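PDB 2JFN: glutamate racemase from Escherichia coli, which belongs to the aspartate/glutamate racemase family and folds into two alpha/beta halves that meet around a pocket holding glutamic acid. Local coordinates for residues Val26-Asp38 / Val201-Glu213. Numbering follows the deposited sequence.
Sequences VFDSGVGGLSVYD and VLGCTHFPLLQEE. With GLU (glutamic acid), chain B.
The amino nitrogen of the bound glutamic acid is gripped from both segments: N donates hydrogen bonds to Thr205 OG1 (2.7 Å), His206 ND1 (2.8 Å) and Asp28 OD2 (2.8 Å). It meets ND1 at the edge of the imidazole, in the ring plane, while His206 NE2 is hydrogen-bonded to Glu170. With CG anti to the backbone N (chi1 -177°), Asp28 extends its carboxylate from the end of strand 21-28 towards the ligand. Its OD1 also accepts Gly30 N, closing an Asx turn, and Gly33 N, from opposite faces of the carboxylate; these bonds should limit its rotation. Ser29 OG donates to the ligand's OE2, and Thr205 N to its O (3.0 Å).

Glycine suits position 32 because, with no side chain, it lets the His206 ring lie close on its backbone: Gly32 CA stands 3.7 Å from the ring centroid, over the face, in a CH-pi contact. Ser35 OG sits 2.7 Å from Thr205 O and 2.9 Å from Gly32 O, two carbonyls competing for one hydroxyl proton. Beside it, the two methyls of Leu209 divide between loop and helix, CD1 against Val31 CG2 (3.8 Å) and CD2 against Ser35 CB.

The contact brings together the loops that follow one strand of each sheet, linking the connection between strand 21-28 and helix 33-43 to that between strand 199-202 and helix 211-217, with helix 163-174 packing on Val31 and His206.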
ATOM      1  N   VAL A  26       2.564   7.535  -6.851  1.00 23.08           N
ATOM      2  CA  VAL A  26       2.307   6.546  -5.816  1.00 22.84           C
ATOM      3  C   VAL A  26       0.836   6.170  -6.046  1.00 23.16           C
ATOM      4  O   VAL A  26      -0.051   7.029  -5.969  1.00 23.27           O
ATOM      5  CB  VAL A  26       2.496   7.114  -4.393  1.00 23.04           C
ATOM      6  CG1 VAL A  26       2.192   6.031  -3.368  1.00 22.64           C
ATOM      7  CG2 VAL A  26       3.945   7.613  -4.212  1.00 22.73           C
ATOM      8  N   PHE A  27       0.595   4.898  -6.355  1.00 22.82           N
ATOM      9  CA  PHE A  27      -0.747   4.395  -6.645  1.00 23.33           C
ATOM     10  C   PHE A  27      -1.279   3.347  -5.673  1.00 23.64           C
ATOM     11  O   PHE A  27      -0.531   2.520  -5.160  1.00 24.06           O
ATOM     12  CB  PHE A  27      -0.779   3.779  -8.048  1.00 23.65           C
ATOM     13  CG  PHE A  27      -2.046   3.013  -8.347  1.00 24.66           C
ATOM     14  CD1 PHE A  27      -3.194   3.675  -8.780  1.00 24.66           C
ATOM     15  CD2 PHE A  27      -2.107   1.639  -8.136  1.00 24.42           C
ATOM     16  CE1 PHE A  27      -4.385   2.980  -8.993  1.00 24.95           C
ATOM     17  CE2 PHE A  27      -3.295   0.932  -8.345  1.00 24.93           C
ATOM     18  CZ  PHE A  27      -4.436   1.604  -8.772  1.00 25.18           C
ATOM     19  N   ASP A  28      -2.587   3.391  -5.439  1.00 23.82           N
ATOM     20  CA  ASP A  28      -3.274   2.421  -4.589  1.00 23.43           C
ATOM     21  C   ASP A  28      -4.743   2.448  -4.958  1.00 23.59           C
ATOM     22  O   ASP A  28      -5.206   3.369  -5.632  1.00 23.62           O
ATOM     23  CB  ASP A  28      -3.156   2.758  -3.097  1.00 23.14           C
ATOM     24  CG  ASP A  28      -3.816   1.700  -2.214  1.00 23.57           C
ATOM     25  OD1 ASP A  28      -4.430   2.045  -1.181  1.00 23.23           O
ATOM     26  OD2 ASP A  28      -3.723   0.504  -2.561  1.00 24.14           O
ATOM     27  N   SER A  29      -5.475   1.437  -4.507  1.00 23.49           N
ATOM     28  CA  SER A  29      -6.907   1.356  -4.755  1.00 23.63           C
ATOM     29  C   SER A  29      -7.615   2.392  -3.868  1.00 23.67           C
ATOM     30  O   SER A  29      -8.686   2.892  -4.214  1.00 23.60           O
ATOM     31  CB  SER A  29      -7.405  -0.045  -4.416  1.00 23.55           C
ATOM     32  OG  SER A  29      -7.110  -0.347  -3.066  1.00 24.80           O
ATOM     33  N   GLY A  30      -7.005   2.715  -2.730  1.00 23.60           N
ATOM     34  CA  GLY A  30      -7.591   3.687  -1.824  1.00 23.98           C
ATOM     35  C   GLY A  30      -6.591   4.544  -1.074  1.00 23.76           C
ATOM     36  O   GLY A  30      -5.683   5.124  -1.677  1.00 24.03           O
ATOM     37  N   VAL A  31      -6.738   4.621   0.248  1.00 23.50           N
ATOM     38  CA  VAL A  31      -5.844   5.435   1.064  1.00 23.42           C
ATOM     39  C   VAL A  31      -4.564   4.728   1.532  1.00 23.39           C
ATOM     40  O   VAL A  31      -3.629   5.388   1.981  1.00 22.93           O
ATOM     41  CB  VAL A  31      -6.575   6.000   2.327  1.00 24.04           C
ATOM     42  CG1 VAL A  31      -7.743   6.888   1.906  1.00 24.26           C
ATOM     43  CG2 VAL A  31      -7.080   4.862   3.212  1.00 24.22           C
ATOM     44  N   GLY A  32      -4.518   3.403   1.427  1.00 23.03           N
ATOM     45  CA  GLY A  32      -3.340   2.673   1.880  1.00 23.53           C
ATOM     46  C   GLY A  32      -2.036   3.176   1.284  1.00 23.94           C
ATOM     47  O   GLY A  32      -0.997   3.166   1.943  1.00 23.61           O
ATOM     48  N   GLY A  33      -2.092   3.612   0.029  1.00 23.88           N
ATOM     49  CA  GLY A  33      -0.907   4.114  -0.643  1.00 24.00           C
ATOM     50  C   GLY A  33      -0.238   5.232   0.127  1.00 24.04           C
ATOM     51  O   GLY A  33       0.970   5.398   0.045  1.00 24.11           O
ATOM     52  N   LEU A  34      -1.022   5.987   0.891  1.00 24.29           N
ATOM     53  CA  LEU A  34      -0.491   7.090   1.675  1.00 24.12           C
ATOM     54  C   LEU A  34       0.517   6.655   2.738  1.00 23.95           C
ATOM     55  O   LEU A  34       1.395   7.433   3.096  1.00 24.13           O
ATOM     56  CB  LEU A  34      -1.632   7.867   2.339  1.00 24.26           C
ATOM     57  CG  LEU A  34      -2.555   8.611   1.366  1.00 24.52           C
ATOM     58  CD1 LEU A  34      -3.731   9.193   2.135  1.00 24.48           C
ATOM     59  CD2 LEU A  34      -1.771   9.710   0.652  1.00 24.92           C
ATOM     60  N   SER A  35       0.405   5.428   3.245  1.00 23.76           N
ATOM     61  CA  SER A  35       1.366   4.984   4.253  1.00 24.21           C
ATOM     62  C   SER A  35       2.744   4.803   3.602  1.00 24.34           C
ATOM     63  O   SER A  35       3.773   5.097   4.214  1.00 24.46           O
ATOM     64  CB  SER A  35       0.922   3.674   4.922  1.00 23.45           C
ATOM     65  OG  SER A  35       0.955   2.574   4.026  1.00 23.98           O
ATOM     66  N   VAL A  36       2.753   4.332   2.360  1.00 24.57           N
ATOM     67  CA  VAL A  36       3.998   4.119   1.626  1.00 25.04           C
ATOM     68  C   VAL A  36       4.558   5.463   1.196  1.00 25.61           C
ATOM     69  O   VAL A  36       5.761   5.719   1.303  1.00 25.10           O
ATOM     70  CB  VAL A  36       3.771   3.238   0.376  1.00 25.08           C
ATOM     71  CG1 VAL A  36       5.092   3.033  -0.374  1.00 25.12           C
ATOM     72  CG2 VAL A  36       3.187   1.896   0.797  1.00 25.41           C
ATOM     73  N   TYR A  37       3.672   6.329   0.712  1.00 26.15           N
ATOM     74  CA  TYR A  37       4.086   7.655   0.295  1.00 26.62           C
ATOM     75  C   TYR A  37       4.714   8.410   1.467  1.00 27.35           C
ATOM     76  O   TYR A  37       5.731   9.079   1.310  1.00 27.42           O
ATOM     77  CB  TYR A  37       2.884   8.435  -0.259  1.00 26.04           C
ATOM     78  CG  TYR A  37       3.027   9.932  -0.153  1.00 26.11           C
ATOM     79  CD1 TYR A  37       2.466  10.629   0.918  1.00 26.04           C
ATOM     80  CD2 TYR A  37       3.755  10.652  -1.100  1.00 26.28           C
ATOM     81  CE1 TYR A  37       2.627  12.010   1.044  1.00 26.06           C
ATOM     82  CE2 TYR A  37       3.924  12.033  -0.981  1.00 26.29           C
ATOM     83  CZ  TYR A  37       3.357  12.701   0.089  1.00 26.29           C
ATOM     84  OH  TYR A  37       3.506  14.061   0.205  1.00 26.91           O
ATOM     85  N   ASP A  38       4.106   8.297   2.641  1.00 28.14           N
ATOM     86  CA  ASP A  38       4.601   8.984   3.826  1.00 29.79           C
ATOM     87  C   ASP A  38       6.074   8.642   4.094  1.00 30.27           C
ATOM     88  O   ASP A  38       6.869   9.525   4.418  1.00 30.51           O
ATOM     89  CB  ASP A  38       3.722   8.615   5.024  1.00 30.37           C
ATOM     90  CG  ASP A  38       3.785   9.637   6.142  1.00 31.87           C
ATOM     91  OD1 ASP A  38       4.133  10.807   5.877  1.00 32.39           O
ATOM     92  OD2 ASP A  38       3.460   9.266   7.295  1.00 32.89           O
ATOM     93  N   VAL A 201       3.379  -8.919  10.381  1.00 24.00           N
ATOM     94  CA  VAL A 201       3.632  -8.278   9.095  1.00 24.07           C
ATOM     95  C   VAL A 201       2.358  -7.620   8.586  1.00 23.96           C
ATOM     96  O   VAL A 201       1.314  -8.257   8.506  1.00 24.03           O
ATOM     97  CB  VAL A 201       4.077  -9.312   8.032  1.00 23.91           C
ATOM     98  CG1 VAL A 201       4.223  -8.637   6.664  1.00 23.25           C
ATOM     99  CG2 VAL A 201       5.393  -9.952   8.449  1.00 23.70           C
ATOM    100  N   LEU A 202       2.434  -6.338   8.264  1.00 24.28           N
ATOM    101  CA  LEU A 202       1.271  -5.653   7.719  1.00 24.52           C
ATOM    102  C   LEU A 202       1.416  -5.822   6.214  1.00 24.97           C
ATOM    103  O   LEU A 202       2.184  -5.100   5.567  1.00 25.27           O
ATOM    104  CB  LEU A 202       1.286  -4.179   8.125  1.00 24.85           C
ATOM    105  CG  LEU A 202       1.312  -4.000   9.648  1.00 24.66           C
ATOM    106  CD1 LEU A 202       1.226  -2.525  10.020  1.00 25.52           C
ATOM    107  CD2 LEU A 202       0.155  -4.776  10.262  1.00 24.68           C
ATOM    108  N   GLY A 203       0.704  -6.811   5.679  1.00 25.47           N
ATOM    109  CA  GLY A 203       0.763  -7.119   4.259  1.00 26.68           C
ATOM    110  C   GLY A 203      -0.315  -6.447   3.431  1.00 27.26           C
ATOM    111  O   GLY A 203      -0.729  -6.952   2.391  1.00 28.58           O
ATOM    112  N   CYS A 204      -0.792  -5.315   3.923  1.00 27.73           N
ATOM    113  CA  CYS A 204      -1.792  -4.521   3.226  1.00 27.40           C
ATOM    114  C   CYS A 204      -1.345  -3.093   3.513  1.00 26.65           C
ATOM    115  O   CYS A 204      -1.169  -2.722   4.674  1.00 26.53           O
ATOM    116  CB  CYS A 204      -3.184  -4.784   3.797  1.00 28.28           C
ATOM    117  SG  CYS A 204      -4.503  -4.011   2.852  1.00 29.75           S
ATOM    118  N   THR A 205      -1.137  -2.292   2.471  1.00 25.96           N
ATOM    119  CA  THR A 205      -0.672  -0.921   2.684  1.00 25.54           C
ATOM    120  C   THR A 205      -1.658  -0.060   3.474  1.00 25.02           C
ATOM    121  O   THR A 205      -1.319   1.034   3.927  1.00 25.08           O
ATOM    122  CB  THR A 205      -0.320  -0.223   1.342  1.00 25.97           C
ATOM    123  OG1 THR A 205      -1.504  -0.048   0.555  1.00 25.47           O
ATOM    124  CG2 THR A 205       0.677  -1.069   0.556  1.00 26.26           C
ATOM    125  N   HIS A 206      -2.881  -0.548   3.643  1.00 25.00           N
ATOM    126  CA  HIS A 206      -3.872   0.185   4.433  1.00 25.50           C
ATOM    127  C   HIS A 206      -3.590   0.036   5.935  1.00 25.23           C
ATOM    128  O   HIS A 206      -3.855   0.945   6.730  1.00 24.85           O
ATOM    129  CB  HIS A 206      -5.286  -0.351   4.184  1.00 25.48           C
ATOM    130  CG  HIS A 206      -6.018   0.325   3.064  1.00 25.77           C
ATOM    131  ND1 HIS A 206      -5.732   0.094   1.735  1.00 26.12           N
ATOM    132  CD2 HIS A 206      -7.056   1.194   3.080  1.00 26.12           C
ATOM    133  CE1 HIS A 206      -6.564   0.789   0.980  1.00 26.27           C
ATOM    134  NE2 HIS A 206      -7.377   1.465   1.772  1.00 25.97           N
ATOM    135  N   PHE A 207      -3.048  -1.116   6.316  1.00 25.12           N
ATOM    136  CA  PHE A 207      -2.822  -1.409   7.729  1.00 24.78           C
ATOM    137  C   PHE A 207      -1.873  -0.528   8.532  1.00 24.23           C
ATOM    138  O   PHE A 207      -2.168  -0.220   9.684  1.00 24.49           O
ATOM    139  CB  PHE A 207      -2.484  -2.902   7.888  1.00 24.50           C
ATOM    140  CG  PHE A 207      -3.586  -3.828   7.403  1.00 24.94           C
ATOM    141  CD1 PHE A 207      -3.376  -5.206   7.322  1.00 24.92           C
ATOM    142  CD2 PHE A 207      -4.827  -3.317   7.007  1.00 25.02           C
ATOM    143  CE1 PHE A 207      -4.379  -6.060   6.854  1.00 24.91           C
ATOM    144  CE2 PHE A 207      -5.837  -4.164   6.537  1.00 24.68           C
ATOM    145  CZ  PHE A 207      -5.612  -5.535   6.461  1.00 24.50           C
ATOM    146  N   PRO A 208      -0.730  -0.105   7.955  1.00 24.05           N
ATOM    147  CA  PRO A 208       0.161   0.751   8.748  1.00 23.79           C
ATOM    148  C   PRO A 208      -0.576   2.003   9.244  1.00 23.75           C
ATOM    149  O   PRO A 208      -0.210   2.591  10.262  1.00 23.71           O
ATOM    150  CB  PRO A 208       1.277   1.089   7.761  1.00 23.37           C
ATOM    151  CG  PRO A 208       1.377  -0.160   6.950  1.00 23.62           C
ATOM    152  CD  PRO A 208      -0.089  -0.489   6.681  1.00 23.52           C
ATOM    153  N   LEU A 209      -1.619   2.396   8.517  1.00 24.35           N
ATOM    154  CA  LEU A 209      -2.420   3.567   8.880  1.00 24.73           C
ATOM    155  C   LEU A 209      -3.148   3.338  10.205  1.00 24.96           C
ATOM    156  O   LEU A 209      -3.594   4.289  10.851  1.00 25.40           O
ATOM    157  CB  LEU A 209      -3.456   3.863   7.785  1.00 24.44           C
ATOM    158  CG  LEU A 209      -2.909   4.247   6.411  1.00 24.17           C
ATOM    159  CD1 LEU A 209      -4.055   4.370   5.425  1.00 24.39           C
ATOM    160  CD2 LEU A 209      -2.140   5.556   6.518  1.00 25.04           C
ATOM    161  N   LEU A 210      -3.268   2.074  10.596  1.00 25.40           N
ATOM    162  CA  LEU A 210      -3.945   1.695  11.838  1.00 26.09           C
ATOM    163  C   LEU A 210      -2.949   1.271  12.913  1.00 26.97           C
ATOM    164  O   LEU A 210      -3.332   0.673  13.924  1.00 26.49           O
ATOM    165  CB  LEU A 210      -4.908   0.534  11.573  1.00 26.08           C
ATOM    166  CG  LEU A 210      -6.095   0.800  10.639  1.00 26.43           C
ATOM    167  CD1 LEU A 210      -6.763  -0.504  10.288  1.00 26.49           C
ATOM    168  CD2 LEU A 210      -7.076   1.753  11.307  1.00 26.75           C
ATOM    169  N   GLN A 211      -1.676   1.578  12.704  1.00 27.84           N
ATOM    170  CA  GLN A 211      -0.663   1.176  13.670  1.00 29.76           C
ATOM    171  C   GLN A 211      -1.035   1.460  15.123  1.00 29.78           C
ATOM    172  O   GLN A 211      -0.980   0.563  15.963  1.00 29.75           O
ATOM    173  CB  GLN A 211       0.691   1.825  13.353  1.00 31.43           C
ATOM    174  CG  GLN A 211       1.762   1.434  14.370  1.00 35.04           C
ATOM    175  CD  GLN A 211       3.165   1.807  13.946  1.00 36.79           C
ATOM    176  OE1 GLN A 211       3.689   1.283  12.957  1.00 38.21           O
ATOM    177  NE2 GLN A 211       3.790   2.713  14.698  1.00 37.92           N
ATOM    178  N   GLU A 212      -1.421   2.695  15.426  1.00 30.23           N
ATOM    179  CA  GLU A 212      -1.772   3.041  16.803  1.00 31.41           C
ATOM    180  C   GLU A 212      -2.871   2.138  17.352  1.00 30.99           C
ATOM    181  O   GLU A 212      -2.727   1.556  18.429  1.00 30.68           O
ATOM    182  CB  GLU A 212      -2.202   4.510  16.896  1.00 33.48           C
ATOM    183  CG  GLU A 212      -2.323   5.020  18.327  1.00 36.83           C
ATOM    184  CD  GLU A 212      -1.987   6.501  18.462  1.00 38.98           C
ATOM    185  OE1 GLU A 212      -0.825   6.885  18.190  1.00 40.36           O
ATOM    186  OE2 GLU A 212      -2.884   7.286  18.840  1.00 40.67           O
ATOM    187  N   GLU A 213      -3.965   2.017  16.603  1.00 30.23           N
ATOM    188  CA  GLU A 213      -5.079   1.180  17.014  1.00 29.95           C
ATOM    189  C   GLU A 213      -4.653  -0.279  17.186  1.00 29.41           C
ATOM    190  O   GLU A 213      -5.049  -0.936  18.152  1.00 29.01           O
ATOM    191  CB  GLU A 213      -6.214   1.257  15.987  1.00 30.26           C
ATOM    192  CG  GLU A 213      -6.938   2.597  15.906  1.00 31.58           C
ATOM    193  CD  GLU A 213      -6.194   3.657  15.103  1.00 32.64           C
ATOM    194  OE1 GLU A 213      -5.156   3.344  14.477  1.00 32.86           O
ATOM    195  OE2 GLU A 213      -6.664   4.815  15.093  1.00 33.12           O
TER
HETATM  196  N   GLU B1287      -3.979  -0.966  -0.152  1.00 27.57           N
HETATM  197  CA  GLU B1287      -4.551  -2.315  -0.186  1.00 28.20           C
HETATM  198  C   GLU B1287      -3.469  -3.289  -0.613  1.00 28.44           C
HETATM  199  O   GLU B1287      -2.261  -3.119  -0.211  1.00 28.04           O
HETATM  200  CB  GLU B1287      -5.729  -2.355  -1.173  1.00 28.42           C
HETATM  201  CG  GLU B1287      -6.932  -3.097  -0.548  1.00 28.59           C
HETATM  202  CD  GLU B1287      -7.986  -3.410  -1.602  1.00 29.41           C
HETATM  203  OE1 GLU B1287      -8.662  -4.431  -1.506  1.00 29.10           O
HETATM  204  OE2 GLU B1287      -8.179  -2.642  -2.550  1.00 28.72           O
HETATM  205  OXT GLU B1287      -3.757  -4.283  -1.358  1.00 29.50           O